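Local coordinates for protein phospholipase C-beta (PLC-beta) (Sepia officinalis, PDB 3QR0) that belongs to the phospholipase C-beta family, with PH, EF-hand-like, TIM-barrel and C2 domains, and carries a bound calcium ion, at residues I667-D681 against V712-E726. Residues are numbered along the deposited sequence; the frame is centred on the assembly and turned at random.
Sequences ISSYVEVEMYGLPTD and VLPDLAVVRIIVSEE. With GOL (glycerol), chain E.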
loop_
_atom_site.group_PDB
_atom_site.type_symbol
_atom_site.label_atom_id
_atom_site.label_comp_id
_atom_site.label_asym_id
_atom_site.label_seq_id
_atom_site.Cartn_x
_atom_site.Cartn_y
_atom_site.Cartn_z
ATOM N N ILE A 667 -24.316 0.056 11.348
ATOM C CA ILE A 667 -23.759 -1.298 11.381
ATOM C C ILE A 667 -23.375 -1.709 12.801
ATOM O O ILE A 667 -23.259 -0.868 13.697
ATOM C CB ILE A 667 -22.507 -1.432 10.472
ATOM C CG1 ILE A 667 -21.387 -0.483 10.921
ATOM C CG2 ILE A 667 -22.873 -1.158 9.022
ATOM C CD1 ILE A 667 -20.011 -0.909 10.468
ATOM N N SER A 668 -23.198 -3.011 12.995
ATOM C CA SER A 668 -22.599 -3.552 14.207
ATOM C C SER A 668 -21.164 -3.934 13.854
ATOM O O SER A 668 -20.931 -4.524 12.800
ATOM C CB SER A 668 -23.375 -4.773 14.694
ATOM O OG SER A 668 -24.728 -4.435 14.955
ATOM N N SER A 669 -20.206 -3.584 14.706
ATOM C CA SER A 669 -18.792 -3.778 14.379
ATOM C C SER A 669 -17.963 -4.328 15.526
ATOM O O SER A 669 -18.353 -4.253 16.690
ATOM C CB SER A 669 -18.171 -2.458 13.925
ATOM O OG SER A 669 -18.050 -1.551 15.006
ATOM N N TYR A 670 -16.809 -4.886 15.168
ATOM C CA TYR A 670 -15.776 -5.227 16.130
ATOM C C TYR A 670 -14.399 -4.987 15.520
ATOM O O TYR A 670 -14.262 -4.792 14.307
ATOM C CB TYR A 670 -15.923 -6.677 16.625
ATOM C CG TYR A 670 -15.809 -7.748 15.558
ATOM C CD1 TYR A 670 -14.564 -8.187 15.113
ATOM C CD2 TYR A 670 -16.944 -8.342 15.014
ATOM C CE1 TYR A 670 -14.452 -9.176 14.142
ATOM C CE2 TYR A 670 -16.842 -9.340 14.041
ATOM C CZ TYR A 670 -15.593 -9.752 13.611
ATOM O OH TYR A 670 -15.476 -10.726 12.642
ATOM N N VAL A 671 -13.390 -4.995 16.379
ATOM C CA VAL A 671 -12.019 -4.728 15.978
ATOM C C VAL A 671 -11.122 -5.862 16.446
ATOM O O VAL A 671 -11.286 -6.384 17.555
ATOM C CB VAL A 671 -11.518 -3.394 16.553
ATOM C CG1 VAL A 671 -10.090 -3.087 16.058
ATOM C CG2 VAL A 671 -12.484 -2.267 16.181
ATOM N N GLU A 672 -10.204 -6.259 15.573
ATOM C CA GLU A 672 -9.210 -7.277 15.872
ATOM C C GLU A 672 -7.802 -6.697 15.728
ATOM O O GLU A 672 -7.581 -5.762 14.959
ATOM C CB GLU A 672 -9.366 -8.450 14.912
ATOM C CG GLU A 672 -10.597 -9.290 15.133
ATOM C CD GLU A 672 -10.756 -10.336 14.051
ATOM O OE1 GLU A 672 -11.191 -9.967 12.941
ATOM O OE2 GLU A 672 -10.433 -11.518 14.306
ATOM N N VAL A 673 -6.855 -7.256 16.471
ATOM C CA VAL A 673 -5.465 -6.831 16.394
ATOM C C VAL A 673 -4.575 -8.059 16.265
ATOM O O VAL A 673 -4.645 -8.975 17.089
ATOM C CB VAL A 673 -5.044 -6.003 17.626
ATOM C CG1 VAL A 673 -3.593 -5.547 17.490
ATOM C CG2 VAL A 673 -5.964 -4.793 17.792
ATOM N N GLU A 674 -3.766 -8.082 15.214
ATOM C CA GLU A 674 -2.880 -9.208 14.931
ATOM C C GLU A 674 -1.439 -8.732 14.802
ATOM O O GLU A 674 -1.182 -7.537 14.599
ATOM C CB GLU A 674 -3.333 -9.934 13.655
ATOM C CG GLU A 674 -4.650 -10.684 13.847
ATOM C CD GLU A 674 -4.978 -11.688 12.750
ATOM O OE1 GLU A 674 -4.296 -11.719 11.701
ATOM O OE2 GLU A 674 -5.934 -12.470 12.961
ATOM N N MET A 675 -0.505 -9.669 14.942
ATOM C CA MET A 675 0.910 -9.392 14.722
ATOM C C MET A 675 1.506 -10.457 13.807
ATOM O O MET A 675 1.199 -11.648 13.950
ATOM C CB MET A 675 1.668 -9.335 16.054
ATOM C CG MET A 675 3.151 -9.007 15.923
ATOM S SD MET A 675 3.970 -8.562 17.475
ATOM C CE MET A 675 2.948 -7.195 18.034
ATOM N N TYR A 676 2.339 -10.018 12.863
ATOM C CA TYR A 676 3.057 -10.914 11.952
ATOM C C TYR A 676 4.529 -10.543 11.968
ATOM O O TYR A 676 4.884 -9.368 11.840
ATOM C CB TYR A 676 2.521 -10.814 10.513
ATOM C CG TYR A 676 1.037 -10.586 10.436
ATOM C CD1 TYR A 676 0.141 -11.616 10.692
ATOM C CD2 TYR A 676 0.525 -9.334 10.130
ATOM C CE1 TYR A 676 -1.236 -11.404 10.645
ATOM C CE2 TYR A 676 -0.845 -9.113 10.080
ATOM C CZ TYR A 676 -1.721 -10.153 10.334
ATOM O OH TYR A 676 -3.083 -9.934 10.283
ATOM N N GLY A 677 5.378 -11.546 12.128
ATOM C CA GLY A 677 6.824 -11.349 12.145
ATOM C C GLY A 677 7.478 -12.707 12.181
ATOM O O GLY A 677 7.085 -13.594 11.436
ATOM N N LEU A 678 8.456 -12.890 13.063
ATOM C CA LEU A 678 8.985 -14.223 13.317
ATOM C C LEU A 678 7.843 -15.128 13.782
ATOM O O LEU A 678 6.864 -14.641 14.355
ATOM C CB LEU A 678 10.088 -14.199 14.377
ATOM C CG LEU A 678 11.435 -13.564 14.002
ATOM C CD1 LEU A 678 12.448 -13.847 15.102
ATOM C CD2 LEU A 678 11.948 -14.078 12.667
ATOM N N PRO A 679 7.957 -16.442 13.537
ATOM C CA PRO A 679 6.920 -17.359 13.999
ATOM C C PRO A 679 6.582 -17.176 15.480
ATOM O O PRO A 679 5.407 -17.162 15.836
ATOM C CB PRO A 679 7.534 -18.738 13.740
ATOM C CG PRO A 679 8.437 -18.529 12.592
ATOM C CD PRO A 679 8.982 -17.136 12.734
ATOM N N THR A 680 7.600 -17.001 16.321
ATOM C CA THR A 680 7.394 -16.806 17.763
ATOM C C THR A 680 6.665 -15.494 18.108
ATOM O O THR A 680 6.108 -15.365 19.197
ATOM C CB THR A 680 8.736 -16.867 18.537
ATOM O OG1 THR A 680 8.485 -17.080 19.933
ATOM C CG2 THR A 680 9.546 -15.587 18.348
ATOM N N ASP A 681 6.677 -14.530 17.189
ATOM C CA ASP A 681 6.016 -13.235 17.387
ATOM C C ASP A 681 4.701 -13.106 16.616
ATOM O O ASP A 681 4.045 -12.062 16.678
ATOM C CB ASP A 681 6.943 -12.098 16.943
ATOM C CG ASP A 681 8.200 -11.990 17.791
ATOM O OD1 ASP A 681 8.163 -12.385 18.970
ATOM O OD2 ASP A 681 9.228 -11.497 17.275
ATOM N N VAL A 712 10.165 -10.788 20.215
ATOM C CA VAL A 712 11.582 -11.119 20.069
ATOM C C VAL A 712 12.317 -10.263 19.031
ATOM O O VAL A 712 13.422 -9.794 19.296
ATOM C CB VAL A 712 11.777 -12.613 19.728
ATOM C CG1 VAL A 712 13.191 -12.868 19.206
ATOM C CG2 VAL A 712 11.486 -13.475 20.954
ATOM N N LEU A 713 11.707 -10.061 17.863
ATOM C CA LEU A 713 12.348 -9.315 16.771
ATOM C C LEU A 713 11.416 -8.240 16.209
ATOM O O LEU A 713 10.784 -8.430 15.167
ATOM C CB LEU A 713 12.807 -10.277 15.664
ATOM C CG LEU A 713 14.203 -10.016 15.089
ATOM C CD1 LEU A 713 14.349 -8.589 14.595
ATOM C CD2 LEU A 713 15.274 -10.341 16.122
ATOM N N PRO A 714 11.330 -7.094 16.900
ATOM C CA PRO A 714 10.424 -6.027 16.479
ATOM C C PRO A 714 10.599 -5.554 15.026
ATOM O O PRO A 714 9.607 -5.310 14.348
ATOM C CB PRO A 714 10.748 -4.896 17.456
ATOM C CG PRO A 714 11.209 -5.591 18.680
ATOM C CD PRO A 714 11.985 -6.776 18.182
ATOM N N ASP A 715 11.836 -5.441 14.548
ATOM C CA ASP A 715 12.069 -4.884 13.208
ATOM C C ASP A 715 11.634 -5.799 12.060
ATOM O O ASP A 715 11.557 -5.344 10.924
ATOM C CB ASP A 715 13.532 -4.457 13.030
ATOM C CG ASP A 715 13.879 -3.194 13.827
ATOM O OD1 ASP A 715 12.947 -2.481 14.288
ATOM O OD2 ASP A 715 15.090 -2.921 13.994
ATOM N N LEU A 716 11.341 -7.067 12.349
ATOM C CA LEU A 716 10.744 -7.971 11.358
ATOM C C LEU A 716 9.210 -8.052 11.471
ATOM O O LEU A 716 8.565 -8.760 10.693
ATOM C CB LEU A 716 11.338 -9.382 11.491
ATOM C CG LEU A 716 12.778 -9.588 11.004
ATOM C CD1 LEU A 716 13.223 -11.009 11.305
ATOM C CD2 LEU A 716 12.918 -9.298 9.509
ATOM N N ALA A 717 8.629 -7.312 12.412
ATOM C CA ALA A 717 7.220 -7.471 12.755
ATOM C C ALA A 717 6.369 -6.263 12.397
ATOM O O ALA A 717 6.855 -5.127 12.342
ATOM C CB ALA A 717 7.080 -7.774 14.241
ATOM N N VAL A 718 5.085 -6.526 12.175
ATOM C CA VAL A 718 4.084 -5.484 12.052
ATOM C C VAL A 718 2.910 -5.807 12.961
ATOM O O VAL A 718 2.618 -6.981 13.218
ATOM C CB VAL A 718 3.596 -5.338 10.599
ATOM C CG1 VAL A 718 4.772 -5.087 9.678
ATOM C CG2 VAL A 718 2.808 -6.579 10.148
ATOM N N VAL A 719 2.262 -4.765 13.465
ATOM C CA VAL A 719 0.994 -4.900 14.159
ATOM C C VAL A 719 -0.089 -4.402 13.215
ATOM O O VAL A 719 0.140 -3.474 12.416
ATOM C CB VAL A 719 0.988 -4.145 15.520
ATOM C CG1 VAL A 719 1.137 -2.634 15.325
ATOM C CG2 VAL A 719 -0.273 -4.471 16.301
ATOM N N ARG A 720 -1.250 -5.049 13.268
ATOM C CA ARG A 720 -2.316 -4.771 12.328
ATOM C C ARG A 720 -3.657 -4.667 13.031
ATOM O O ARG A 720 -4.031 -5.562 13.790
ATOM C CB ARG A 720 -2.386 -5.875 11.276
ATOM C CG ARG A 720 -3.385 -5.602 10.183
ATOM C CD ARG A 720 -3.289 -6.631 9.088
ATOM N NE ARG A 720 -4.371 -6.472 8.121
ATOM C CZ ARG A 720 -5.168 -7.446 7.687
ATOM N NH1 ARG A 720 -5.041 -8.697 8.121
ATOM N NH2 ARG A 720 -6.113 -7.157 6.808
ATOM N N ILE A 721 -4.374 -3.577 12.759
ATOM C CA ILE A 721 -5.746 -3.385 13.230
ATOM C C ILE A 721 -6.710 -3.714 12.093
ATOM O O ILE A 721 -6.562 -3.187 10.993
ATOM C CB ILE A 721 -5.974 -1.928 13.704
ATOM C CG1 ILE A 721 -5.184 -1.652 14.988
ATOM C CG2 ILE A 721 -7.460 -1.659 13.951
ATOM C CD1 ILE A 721 -5.279 -0.190 15.481
ATOM N N ILE A 722 -7.681 -4.590 12.353
ATOM C CA ILE A 722 -8.693 -4.957 11.362
ATOM C C ILE A 722 -10.082 -4.689 11.933
ATOM O O ILE A 722 -10.409 -5.145 13.025
ATOM C CB ILE A 722 -8.604 -6.450 10.941
ATOM C CG1 ILE A 722 -7.173 -6.846 10.555
ATOM C CG2 ILE A 722 -9.548 -6.714 9.765
ATOM C CD1 ILE A 722 -6.335 -7.387 11.699
ATOM N N VAL A 723 -10.893 -3.939 11.199
ATOM C CA VAL A 723 -12.260 -3.665 11.616
ATOM C C VAL A 723 -13.222 -4.414 10.702
ATOM O O VAL A 723 -13.093 -4.355 9.477
ATOM C CB VAL A 723 -12.586 -2.163 11.594
ATOM C CG1 VAL A 723 -13.981 -1.925 12.158
ATOM C CG2 VAL A 723 -11.538 -1.362 12.380
ATOM N N SER A 724 -14.183 -5.108 11.310
ATOM C CA SER A 724 -15.163 -5.911 10.582
ATOM C C SER A 724 -16.578 -5.664 11.082
ATOM O O SER A 724 -16.782 -5.267 12.231
ATOM C CB SER A 724 -14.841 -7.401 10.746
ATOM O OG SER A 724 -13.534 -7.700 10.285
ATOM N N GLU A 725 -17.561 -5.906 10.217
ATOM C CA GLU A 725 -18.951 -5.979 10.650
ATOM C C GLU A 725 -19.118 -7.262 11.466
ATOM O O GLU A 725 -18.281 -8.168 11.379
ATOM C CB GLU A 725 -19.910 -5.966 9.457
ATOM C CG GLU A 725 -19.801 -4.708 8.594
ATOM C CD GLU A 725 -20.969 -4.523 7.629
ATOM O OE1 GLU A 725 -22.118 -4.850 7.991
ATOM O OE2 GLU A 725 -20.737 -4.024 6.509
ATOM N N GLU A 726 -20.187 -7.338 12.259
ATOM C CA GLU A 726 -20.434 -8.502 13.117
ATOM C C GLU A 726 -20.462 -9.818 12.341
ATOM O O GLU A 726 -20.012 -10.845 12.851
ATOM C CB GLU A 726 -21.740 -8.345 13.899
ATOM C CG GLU A 726 -22.125 -9.590 14.705
ATOM C CD GLU A 726 -23.247 -9.349 15.697
ATOM O OE1 GLU A 726 -24.011 -8.374 15.524
ATOM O OE2 GLU A 726 -23.373 -10.157 16.648
HETATM C C1 GOL E . -8.771 -10.972 11.119
HETATM O O1 GOL E . -9.904 -11.729 11.480
HETATM C C2 GOL E . -7.945 -11.802 10.150
HETATM O O2 GOL E . -7.277 -12.823 10.850
HETATM C C3 GOL E . -6.943 -10.924 9.412
HETATM O O3 GOL E . -7.306 -10.843 8.053
HETATM O O HOH W 1 -23.711 -4.785 10.725
HETATM O O HOH W 2 -11.924 -7.480 12.419
HETATM O O HOH W 3 9.128 -10.581 14.738
#
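Tyr676 turns its ring toward strand 718-725 and sets its edge against two residues of that strand: CD2 meets Val718 CG2 at 3.6 Å, and CE2 lies equally near Arg720 CD. Beyond them the Tyr676 hydroxyl joins the side chains of Glu674 and Arg720. It donates to Glu674 OE1 (2.6 Å) and accepts from Arg720 NH1 (3.2 Å), the oxygen lying in the guanidinium plane. Arg720, whose CG stands opposite the backbone N (chi1 -175°), runs extended to its guanidinium, which has Ile722 CG1 over one face and gives NE to His733 and NH1 also to a glycerol. Glu674 has a salt bridge to Arg684, and helix 605-613 touches both Tyr676 and Arg720. Farther along this face Tyr670 swings over Ser724, its CG held between backbone N and carbonyl carbon (chi1 61°), and Ser724 CB makes a CH-pi contact 4.2 Å from the ring centroid. The reverse face is apolar: Val671 CG1 packs on Ile721 CG2, and Val673 CG1 on Val719 CG2, with Phe706 and Phe708 of strand 706-711 touching Val673. Past the strands, Asp681 spends one carboxylate oxygen on each of two successive amides, OD1 on Val712 N (2.8 Å) and OD2 on Leu713 N (2.9 Å). Regular antiparallel backbone pairing from Tyr670-Ser724 to Tyr676-Val718 makes these the two central strands of a four-stranded sheet, one layer of the C2-domain beta-sandwich.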